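Local coordinates for protein putative glycerophosphodiester phosphodiesterase (Galdieria sulphuraria, PDB 2O55) that is a putative member of the glycerophosphodiester phosphodiesterase family, built on a TIM-barrel fold, at residues 10-15 with 219-224; 42-47 with 118-123; 147-152 with 170-175. All blocks are in the same frame, centred on the assembly; numbering follows the deposited sequence.

Interaction 1 of 3, residues 10-15 with 219-224. With SO4 (sulfate ion), chain B.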
loop_
_atom_site.group_PDB
_atom_site.type_symbol
_atom_site.label_atom_id
_atom_site.label_comp_id
_atom_site.label_asym_id
_atom_site.label_seq_id
_atom_site.Cartn_x
_atom_site.Cartn_y
_atom_site.Cartn_z
ATOM N N VAL A 10 -5.400 6.211 4.960
ATOM C CA VAL A 10 -4.947 4.894 4.517
ATOM C C VAL A 10 -4.164 4.238 5.650
ATOM O O VAL A 10 -3.148 4.784 6.095
ATOM C CB VAL A 10 -4.054 4.968 3.281
ATOM C CG1 VAL A 10 -3.694 3.578 2.863
ATOM C CG2 VAL A 10 -4.769 5.658 2.161
ATOM N N GLY A 11 -4.628 3.083 6.122
ATOM C CA GLY A 11 -3.941 2.361 7.198
ATOM C C GLY A 11 -2.661 1.687 6.722
ATOM O O GLY A 11 -2.717 0.656 6.038
ATOM N N HIS A 12 -1.514 2.268 7.084
ATOM C CA HIS A 12 -0.218 1.771 6.649
ATOM C C HIS A 12 0.064 0.391 7.243
ATOM O O HIS A 12 0.189 0.241 8.454
ATOM C CB HIS A 12 0.910 2.756 6.990
ATOM C CG HIS A 12 2.153 2.558 6.163
ATOM N ND1 HIS A 12 3.265 3.369 6.274
ATOM C CD2 HIS A 12 2.449 1.651 5.198
ATOM C CE1 HIS A 12 4.195 2.963 5.427
ATOM N NE2 HIS A 12 3.725 1.922 4.762
ATOM N N ARG A 13 0.147 -0.607 6.365
ATOM C CA ARG A 13 0.304 -2.012 6.741
ATOM C C ARG A 13 -0.756 -2.473 7.738
ATOM O O ARG A 13 -0.526 -3.383 8.532
ATOM C CB ARG A 13 1.728 -2.274 7.239
ATOM C CG ARG A 13 2.779 -1.935 6.211
ATOM C CD ARG A 13 4.134 -2.293 6.717
ATOM N NE ARG A 13 5.153 -1.452 6.103
ATOM C CZ ARG A 13 6.386 -1.296 6.577
ATOM N NH1 ARG A 13 6.737 -1.923 7.682
ATOM N NH2 ARG A 13 7.264 -0.507 5.957
ATOM N N GLY A 14 -1.921 -1.835 7.667
ATOM C CA GLY A 14 -3.017 -2.050 8.607
ATOM C C GLY A 14 -3.103 -0.937 9.642
ATOM O O GLY A 14 -3.169 0.249 9.308
ATOM N N VAL A 15 -3.109 -1.318 10.913
ATOM C CA VAL A 15 -3.207 -0.356 11.996
ATOM C C VAL A 15 -1.879 0.349 12.161
ATOM O O VAL A 15 -1.658 1.068 13.131
ATOM C CB VAL A 15 -3.553 -1.033 13.322
ATOM C CG1 VAL A 15 -4.872 -1.759 13.214
ATOM C CG2 VAL A 15 -2.424 -1.974 13.746
HETATM N N MSE A 219 3.809 8.135 4.677
HETATM C CA MSE A 219 4.716 8.180 5.840
HETATM C C MSE A 219 5.581 6.921 5.872
HETATM O O MSE A 219 5.062 5.827 6.029
HETATM C CB MSE A 219 3.944 8.332 7.158
HETATM C CG MSE A 219 2.885 9.429 7.164
HETATM SE SE MSE A 219 3.595 11.231 7.016
HETATM C CE MSE A 219 1.992 12.178 7.444
ATOM N N PRO A 220 6.910 7.068 5.719
ATOM C CA PRO A 220 7.735 5.867 5.819
ATOM C C PRO A 220 7.526 5.214 7.169
ATOM O O PRO A 220 7.103 5.864 8.116
ATOM C CB PRO A 220 9.162 6.407 5.737
ATOM C CG PRO A 220 9.057 7.728 5.099
ATOM C CD PRO A 220 7.721 8.279 5.480
ATOM N N TRP A 221 7.812 3.931 7.266
ATOM C CA TRP A 221 7.679 3.280 8.535
ATOM C C TRP A 221 8.584 3.964 9.576
ATOM O O TRP A 221 8.185 4.159 10.735
ATOM C CB TRP A 221 8.018 1.807 8.375
ATOM C CG TRP A 221 7.509 0.955 9.470
ATOM C CD1 TRP A 221 8.242 0.391 10.476
ATOM C CD2 TRP A 221 6.150 0.567 9.690
ATOM N NE1 TRP A 221 7.423 -0.328 11.310
ATOM C CE2 TRP A 221 6.130 -0.240 10.850
ATOM C CE3 TRP A 221 4.944 0.829 9.026
ATOM C CZ2 TRP A 221 4.944 -0.801 11.358
ATOM C CZ3 TRP A 221 3.758 0.270 9.538
ATOM C CH2 TRP A 221 3.774 -0.533 10.692
ATOM N N ILE A 222 9.786 4.364 9.155
ATOM C CA ILE A 222 10.746 5.038 10.053
ATOM C C ILE A 222 10.147 6.229 10.831
ATOM O O ILE A 222 10.628 6.566 11.903
ATOM C CB ILE A 222 12.097 5.463 9.311
ATOM C CG1 ILE A 222 13.212 5.799 10.324
ATOM C CG2 ILE A 222 11.871 6.621 8.316
ATOM C CD1 ILE A 222 14.607 6.088 9.706
ATOM N N PHE A 223 9.093 6.830 10.298
ATOM C CA PHE A 223 8.656 8.149 10.711
ATOM C C PHE A 223 7.384 8.065 11.518
ATOM O O PHE A 223 6.390 7.560 11.020
ATOM C CB PHE A 223 8.406 8.987 9.455
ATOM C CG PHE A 223 7.958 10.398 9.729
ATOM C CD1 PHE A 223 8.859 11.352 10.201
ATOM C CD2 PHE A 223 6.633 10.778 9.482
ATOM C CE1 PHE A 223 8.443 12.651 10.440
ATOM C CE2 PHE A 223 6.207 12.068 9.715
ATOM C CZ PHE A 223 7.104 13.005 10.198
ATOM N N ASP A 224 7.404 8.562 12.754
ATOM C CA ASP A 224 6.197 8.555 13.570
ATOM C C ASP A 224 5.402 9.828 13.339
ATOM O O ASP A 224 5.654 10.848 13.975
ATOM C CB ASP A 224 6.529 8.404 15.059
ATOM C CG ASP A 224 7.030 7.000 15.426
ATOM O OD1 ASP A 224 6.429 5.989 14.977
ATOM O OD2 ASP A 224 8.020 6.922 16.201
HETATM S S SO4 B . 8.044 2.149 3.768
HETATM O O1 SO4 B . 8.186 3.559 3.458
HETATM O O2 SO4 B . 9.176 1.794 4.598
HETATM O O3 SO4 B . 6.861 1.955 4.578
HETATM O O4 SO4 B . 7.932 1.305 2.573
#

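Interaction 2 of 3, residues 42-47 with 118-123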
loop_
_atom_site.group_PDB
_atom_site.type_symbol
_atom_site.label_atom_id
_atom_site.label_comp_id
_atom_site.label_asym_id
_atom_site.label_seq_id
_atom_site.Cartn_x
_atom_site.Cartn_y
_atom_site.Cartn_z
ATOM N N THR A 42 -1.057 -2.335 1.826
ATOM C CA THR A 42 -0.317 -3.565 2.148
ATOM C C THR A 42 0.719 -3.921 1.077
ATOM O O THR A 42 0.677 -3.416 -0.051
ATOM C CB THR A 42 -1.250 -4.757 2.448
ATOM O OG1 THR A 42 -0.509 -5.783 3.105
ATOM C CG2 THR A 42 -1.823 -5.316 1.196
ATOM N N ASP A 43 1.636 -4.807 1.452
ATOM C CA ASP A 43 2.829 -5.082 0.670
ATOM C C ASP A 43 2.794 -6.473 0.039
ATOM O O ASP A 43 2.877 -7.471 0.747
ATOM C CB ASP A 43 4.049 -4.960 1.591
ATOM C CG ASP A 43 4.104 -3.609 2.342
ATOM O OD1 ASP A 43 4.235 -2.548 1.675
ATOM O OD2 ASP A 43 4.035 -3.621 3.601
ATOM N N LEU A 44 2.681 -6.540 -1.288
ATOM C CA LEU A 44 2.612 -7.829 -2.007
ATOM C C LEU A 44 3.974 -8.373 -2.383
ATOM O O LEU A 44 4.757 -7.674 -3.033
ATOM C CB LEU A 44 1.803 -7.705 -3.300
ATOM C CG LEU A 44 0.448 -7.014 -3.289
ATOM C CD1 LEU A 44 -0.169 -7.177 -4.662
ATOM C CD2 LEU A 44 -0.457 -7.584 -2.202
ATOM N N ARG A 45 4.256 -9.613 -1.979
ATOM C CA ARG A 45 5.417 -10.351 -2.489
ATOM C C ARG A 45 4.979 -11.766 -2.840
ATOM O O ARG A 45 3.939 -12.243 -2.361
ATOM C CB ARG A 45 6.586 -10.386 -1.483
ATOM C CG ARG A 45 6.870 -9.075 -0.748
ATOM C CD ARG A 45 8.049 -9.160 0.183
ATOM N NE ARG A 45 9.242 -8.637 -0.459
ATOM C CZ ARG A 45 9.811 -7.470 -0.162
ATOM N NH1 ARG A 45 9.313 -6.702 0.795
ATOM N NH2 ARG A 45 10.896 -7.072 -0.820
ATOM N N VAL A 46 5.776 -12.438 -3.665
ATOM C CA VAL A 46 5.463 -13.798 -4.114
ATOM C C VAL A 46 6.400 -14.824 -3.488
ATOM O O VAL A 46 7.621 -14.680 -3.571
ATOM C CB VAL A 46 5.533 -13.900 -5.654
ATOM C CG1 VAL A 46 5.588 -15.378 -6.120
ATOM C CG2 VAL A 46 4.365 -13.146 -6.289
ATOM N N CYS A 47 5.817 -15.856 -2.878
ATOM C CA CYS A 47 6.581 -16.915 -2.203
ATOM C C CYS A 47 6.914 -18.078 -3.123
ATOM O O CYS A 47 6.379 -18.174 -4.220
ATOM C CB CYS A 47 5.810 -17.439 -1.007
ATOM S SG CYS A 47 4.293 -18.326 -1.456
ATOM N N GLU A 118 11.107 -7.459 -6.201
ATOM C CA GLU A 118 12.241 -7.985 -6.893
ATOM C C GLU A 118 11.678 -8.250 -8.292
ATOM O O GLU A 118 12.132 -7.654 -9.272
ATOM C CB GLU A 118 12.747 -9.263 -6.198
ATOM C CG GLU A 118 13.314 -9.066 -4.767
ATOM C CD GLU A 118 12.956 -10.236 -3.851
ATOM O OE1 GLU A 118 11.745 -10.398 -3.574
ATOM O OE2 GLU A 118 13.867 -10.998 -3.417
ATOM N N GLU A 119 10.622 -9.066 -8.347
ATOM C CA GLU A 119 10.172 -9.698 -9.591
ATOM C C GLU A 119 8.742 -9.376 -10.073
ATOM O O GLU A 119 8.123 -10.137 -10.831
ATOM C CB GLU A 119 10.371 -11.212 -9.488
ATOM C CG GLU A 119 9.415 -11.905 -8.526
ATOM C CD GLU A 119 9.198 -13.353 -8.925
ATOM O OE1 GLU A 119 8.056 -13.689 -9.331
ATOM O OE2 GLU A 119 10.182 -14.145 -8.872
ATOM N N TRP A 120 8.216 -8.246 -9.626
ATOM C CA TRP A 120 7.062 -7.663 -10.286
ATOM C C TRP A 120 7.523 -7.073 -11.601
ATOM O O TRP A 120 6.737 -6.888 -12.518
ATOM C CB TRP A 120 6.428 -6.595 -9.411
ATOM C CG TRP A 120 5.996 -7.167 -8.124
ATOM C CD1 TRP A 120 6.637 -7.055 -6.933
ATOM C CD2 TRP A 120 4.852 -7.988 -7.891
ATOM N NE1 TRP A 120 5.954 -7.732 -5.960
ATOM C CE2 TRP A 120 4.858 -8.326 -6.517
ATOM C CE3 TRP A 120 3.817 -8.464 -8.706
ATOM C CZ2 TRP A 120 3.880 -9.118 -5.930
ATOM C CZ3 TRP A 120 2.825 -9.256 -8.120
ATOM C CH2 TRP A 120 2.873 -9.574 -6.734
ATOM N N LYS A 121 8.820 -6.804 -11.681
ATOM C CA LYS A 121 9.402 -6.166 -12.835
ATOM C C LYS A 121 9.573 -7.215 -13.914
ATOM O O LYS A 121 9.585 -6.882 -15.098
ATOM C CB LYS A 121 10.754 -5.574 -12.459
ATOM C CG LYS A 121 10.902 -4.069 -12.714
ATOM C CD LYS A 121 12.306 -3.614 -12.181
ATOM C CE LYS A 121 12.462 -2.102 -12.331
ATOM N NZ LYS A 121 12.573 -1.735 -13.848
ATOM N N ARG A 122 9.674 -8.482 -13.497
ATOM C CA ARG A 122 9.965 -9.597 -14.410
ATOM C C ARG A 122 8.873 -9.904 -15.452
ATOM O O ARG A 122 7.683 -10.069 -15.122
ATOM C CB ARG A 122 10.317 -10.871 -13.640
ATOM C CG ARG A 122 11.489 -11.647 -14.257
ATOM C CD ARG A 122 11.367 -13.163 -14.080
ATOM N NE ARG A 122 10.689 -13.542 -12.832
ATOM C CZ ARG A 122 10.194 -14.754 -12.575
ATOM N NH1 ARG A 122 10.289 -15.730 -13.473
ATOM N NH2 ARG A 122 9.596 -14.991 -11.419
ATOM N N LYS A 123 9.319 -9.981 -16.709
ATOM C CA LYS A 123 8.473 -10.279 -17.874
ATOM C C LYS A 123 8.083 -11.770 -17.940
ATOM O O LYS A 123 8.927 -12.670 -17.743
ATOM C CB LYS A 123 9.129 -9.789 -19.181
ATOM C CG LYS A 123 9.156 -8.234 -19.360
ATOM C CD LYS A 123 8.983 -7.786 -20.826
ATOM C CE LYS A 123 9.334 -8.916 -21.797
ATOM N NZ LYS A 123 9.897 -8.429 -23.088
#

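Interaction 3 of 3, residues 147-152 with 170-175. With SO4 (sulfate ion), chain D; SO4 (sulfate ion), chain C.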
loop_
_atom_site.group_PDB
_atom_site.type_symbol
_atom_site.label_atom_id
_atom_site.label_comp_id
_atom_site.label_asym_id
_atom_site.label_seq_id
_atom_site.Cartn_x
_atom_site.Cartn_y
_atom_site.Cartn_z
ATOM N N CYS A 147 0.170 -0.025 -6.585
ATOM C CA CYS A 147 1.219 0.981 -6.634
ATOM C C CYS A 147 2.619 0.392 -6.485
ATOM O O CYS A 147 2.776 -0.770 -6.071
ATOM C CB CYS A 147 0.975 2.036 -5.578
ATOM S SG CYS A 147 1.059 1.298 -4.009
ATOM N N SER A 148 3.623 1.204 -6.836
ATOM C CA SER A 148 5.011 0.788 -6.823
ATOM C C SER A 148 5.932 1.984 -6.960
ATOM O O SER A 148 5.533 3.031 -7.491
ATOM C CB SER A 148 5.263 -0.184 -7.965
ATOM O OG SER A 148 6.607 -0.615 -7.971
ATOM N N PHE A 149 7.156 1.829 -6.459
ATOM C CA PHE A 149 8.241 2.748 -6.773
ATOM C C PHE A 149 8.765 2.494 -8.155
ATOM O O PHE A 149 9.229 3.417 -8.818
ATOM C CB PHE A 149 9.367 2.625 -5.769
ATOM C CG PHE A 149 9.027 3.209 -4.470
ATOM C CD1 PHE A 149 8.844 2.402 -3.362
ATOM C CD2 PHE A 149 8.799 4.576 -4.354
ATOM C CE1 PHE A 149 8.497 2.956 -2.137
ATOM C CE2 PHE A 149 8.443 5.129 -3.131
ATOM C CZ PHE A 149 8.302 4.313 -2.023
ATOM N N HIS A 150 8.661 1.247 -8.597
ATOM C CA HIS A 150 9.110 0.833 -9.913
ATOM C C HIS A 150 7.948 0.771 -10.903
ATOM O O HIS A 150 7.172 -0.169 -10.898
ATOM C CB HIS A 150 9.794 -0.508 -9.768
ATOM C CG HIS A 150 10.671 -0.580 -8.565
ATOM N ND1 HIS A 150 11.933 -0.024 -8.532
ATOM C CD2 HIS A 150 10.460 -1.119 -7.339
ATOM C CE1 HIS A 150 12.470 -0.234 -7.342
ATOM N NE2 HIS A 150 11.593 -0.890 -6.598
ATOM N N HIS A 151 7.846 1.779 -11.760
ATOM C CA HIS A 151 6.639 1.973 -12.567
ATOM C C HIS A 151 6.500 1.026 -13.731
ATOM O O HIS A 151 5.403 0.853 -14.283
ATOM C CB HIS A 151 6.472 3.444 -12.964
ATOM C CG HIS A 151 6.575 4.369 -11.788
ATOM N ND1 HIS A 151 7.422 5.459 -11.759
ATOM C CD2 HIS A 151 6.001 4.305 -10.558
ATOM C CE1 HIS A 151 7.340 6.044 -10.576
ATOM N NE2 HIS A 151 6.484 5.363 -9.827
ATOM N N GLU A 152 7.594 0.373 -14.082
ATOM C CA GLU A 152 7.519 -0.634 -15.101
ATOM C C GLU A 152 6.646 -1.770 -14.655
ATOM O O GLU A 152 5.996 -2.380 -15.483
ATOM C CB GLU A 152 8.883 -1.175 -15.458
ATOM C CG GLU A 152 8.909 -1.659 -16.893
ATOM C CD GLU A 152 9.964 -2.725 -17.138
ATOM O OE1 GLU A 152 9.577 -3.920 -17.284
ATOM O OE2 GLU A 152 11.175 -2.370 -17.179
ATOM N N PHE A 170 6.404 7.996 -5.706
ATOM C CA PHE A 170 7.652 8.726 -5.906
ATOM C C PHE A 170 8.616 8.725 -4.732
ATOM O O PHE A 170 8.339 8.143 -3.679
ATOM C CB PHE A 170 7.362 10.158 -6.335
ATOM C CG PHE A 170 6.770 10.238 -7.682
ATOM C CD1 PHE A 170 5.397 10.375 -7.842
ATOM C CD2 PHE A 170 7.576 10.084 -8.813
ATOM C CE1 PHE A 170 4.840 10.397 -9.132
ATOM C CE2 PHE A 170 7.037 10.114 -10.079
ATOM C CZ PHE A 170 5.668 10.266 -10.251
ATOM N N ASN A 171 9.744 9.415 -4.931
ATOM C CA ASN A 171 10.780 9.607 -3.922
ATOM C C ASN A 171 11.375 8.273 -3.470
ATOM O O ASN A 171 11.585 8.040 -2.264
ATOM C CB ASN A 171 10.245 10.386 -2.725
ATOM C CG ASN A 171 9.383 11.563 -3.124
ATOM O OD1 ASN A 171 8.218 11.626 -2.734
ATOM N ND2 ASN A 171 9.950 12.517 -3.885
ATOM N N TYR A 172 11.644 7.409 -4.450
ATOM C CA TYR A 172 12.192 6.094 -4.184
ATOM C C TYR A 172 13.343 6.125 -3.192
ATOM O O TYR A 172 13.141 5.691 -2.056
ATOM C CB TYR A 172 12.555 5.343 -5.464
ATOM C CG TYR A 172 13.242 4.004 -5.265
ATOM C CD1 TYR A 172 12.745 3.065 -4.362
ATOM C CD2 TYR A 172 14.374 3.665 -6.007
ATOM C CE1 TYR A 172 13.376 1.830 -4.178
ATOM C CE2 TYR A 172 15.005 2.433 -5.845
ATOM C CZ TYR A 172 14.497 1.520 -4.932
ATOM O OH TYR A 172 15.109 0.297 -4.759
HETATM N N MSE A 173 14.540 6.591 -3.511
HETATM C CA MSE A 173 15.496 6.524 -2.373
HETATM C C MSE A 173 15.814 7.915 -1.862
HETATM O O MSE A 173 16.980 8.334 -1.764
HETATM C CB MSE A 173 16.727 5.663 -2.646
HETATM C CG MSE A 173 16.416 4.200 -2.899
HETATM SE SE MSE A 173 17.967 3.170 -3.596
HETATM C CE MSE A 173 19.339 3.507 -2.183
ATOM N N GLY A 174 14.744 8.637 -1.555
ATOM C CA GLY A 174 14.842 10.053 -1.263
ATOM C C GLY A 174 15.075 10.870 -2.524
ATOM O O GLY A 174 15.488 12.033 -2.450
ATOM N N GLN A 175 14.828 10.272 -3.688
ATOM C CA GLN A 175 14.944 11.022 -4.912
ATOM C C GLN A 175 13.908 12.121 -4.843
ATOM O O GLN A 175 12.764 11.871 -4.457
ATOM C CB GLN A 175 14.693 10.155 -6.131
ATOM C CG GLN A 175 15.371 8.805 -6.086
ATOM C CD GLN A 175 15.187 7.997 -7.377
ATOM O OE1 GLN A 175 14.186 8.146 -8.104
ATOM N NE2 GLN A 175 16.157 7.126 -7.661
HETATM S S SO4 D . 11.351 1.601 -13.182
HETATM O O1 SO4 D . 10.546 1.519 -14.391
HETATM O O2 SO4 D . 12.769 1.809 -13.476
HETATM O O3 SO4 D . 10.811 2.693 -12.357
HETATM O O4 SO4 D . 11.247 0.313 -12.513
HETATM S S SO4 C . 10.525 -1.990 -3.539
HETATM O O1 SO4 C . 11.730 -1.292 -3.969
HETATM O O2 SO4 C . 10.728 -2.493 -2.182
HETATM O O3 SO4 C . 9.379 -1.074 -3.571
HETATM O O4 SO4 C . 10.271 -3.110 -4.437
#

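Interaction 1 of 3, residues 10-15 with 219-224
Arg13 reaches over one face of the Trp221 indole. Its CB starts 4.0 Å from Trp221 CZ3, and CG keeps near the same atom. CD follows over the six-membered ring in an off-centre CH-pi contact, 3.8 Å from CZ3. NE moves to CE3, and the guanidinium settles flat on the indole, planes 10° apart, with NH1 3.3 Å from Trp221 CD2. CG anti to the carbonyl carbon (chi1 -59°) starts the chain on this course. At the tip NH1 forms a salt bridge with Glu23, while NH2 donates to sulfate O3 at 2.9 Å.

His12 meets the same indole differently: the edge of Trp221 points at the imidazole face, CE3 lying 4.1 Å from His12 ND1, which is hydrogen-bonded to Asn244. The Trp221 backbone N adds a weak bond to sulfate O3, and Trp218 and His56 also bind the ion.

The end of strand 8-12 and its following turn meet the loop after strand 214-218 at the C-terminal ends of the barrel strands, where TIM-barrel active sites lie. A cationic group stacked on tryptophan and turned toward an anion, though the sulfate probably came from the crystallisation liquor, is consistent with an anion-accepting pocket.

Interaction 2 of 3, residues 42-47 with 118-123
Trp120 reaches strand 39-46 with the rim of its indole. One weak hydrogen bond joins the two segments, NE1 of Trp120 donating to Leu44 O at 3.2 Å, bent to 128° at the hydrogen; the same N-H also makes a weak bond to Lys116 O. The indole edge faces the strand backbone as well: Arg45 N lies in the ring plane, and Arg45 CA is 4.0 Å from CZ2. In Trp120, chi1 of -59° sets CG beside the backbone N, and chi2 of 102° turns the ring.

Apolar contacts continue along the same edge of the indole, at CZ2 and CH2. Leu44 CB packs against CZ2 at 3.6 Å, and Val46 CG2 comes up obliquely to CH2 at 3.9 Å. Leu131, from helix 127-136, touches both Leu44 and Trp120, and Leu115 of strand 110-115 does the same. This is the strand-to-helix packing of a TIM barrel: strands 39-46 and 110-115 are parallel neighbours with helix 127-136 packed outside them, and the loop leaving the second leads to that helix while its tryptophan turns back onto the first.

Charged groups come last. Arg45 starts away from the loop, but its end bends back until NE is 4.4 Å from Glu118 OE1, too far for a salt bridge; the oxygen lies near the guanidinium plane, at its edge, but at this distance the attraction is probably modest. Within the loop, Arg122 NH2 and Glu119 OE2 form a salt bridge at 2.7 Å, which ties down one carboxylate oxygen of Glu119. The other, OE1, lies loosely beside Val46 CG1 and close to the like-charged Asp127. Between them in the chain, Lys121 extends its NZ to a salt bridge with a bound sulfate ion.

Interaction 3 of 3, residues 147-152 with 170-175
His150 turns the edge of its imidazole toward the face of Tyr172, the two planes standing 70° apart. The touching atom is CE1, 3.6 Å from Tyr172 CZ and set toward the rim of the phenol ring. The opposite face of that ring is covered by the CG of its own neighbour Met173, a selenomethionine here, so the tyrosine is sandwiched between an imidazole edge and an aliphatic chain.

Phe149 completes an aromatic cluster with these two. Its ring and that of Tyr172 are inclined at 39°, neither stacked nor edge-on, and the nearest approach is made by Phe149 CB, 3.7 Å from Tyr172 CD1. Tyr172 CG stands anti to the backbone N (chi1 175°). The other end of the Phe149 ring presents its edge, CE2, to the carbonyl oxygen Phe170 O.

A separate pair lies beyond it. His151 sends its edge toward the face of Phe170, with CE1 4.1 Å from Phe170 CE2, while its NE2 is hydrogen-bonded to Leu169 O and its ring stacks on Tyr168. At the turn between strand and helix, Ser148 OG accepts from His150 N at 2.8 Å, an ST turn.

Two sulfate ions sit beside this cluster, above the C-terminal ends of barrel strands 144-148 and 165-169. One takes a nearly straight bond from His150 NE2 to O1, at 2.7 Å, and another from Gly117 N; Lys116 NZ is a further sulfate ligand at this site. The other lies at the start of helix 151-160, where His151 N donates to O3 at 3.2 Å and Glu152 N adds a weak bond. Imidazole, lysine and helix-start N-H groups so placed would favour anions at this barrel rim, whatever the origin of the ions.

In the fold
From the N terminus, the chain opens interaction 1 with strand 8-12 and closes it some two hundred residues later, in the loop before helix 227-236; strand 240-243, the other neighbour of 8-12, follows to complete the ring of the barrel. Interactions 2 and 3 are both nested inside that long loop and come in series: 42-47 with 118-123 closes before 147-152 with 170-175 opens, and the latter spans just one helix and one strand. Interactions 1 and 2 meet through a long, weak ion pair between Arg13, just past strand 8-12, and Asp43 on the neighbouring strand 39-46. Interactions 2 and 3 touch where Lys121 packs near His150 and Glu152. Interaction 1 touches nothing of interaction 3.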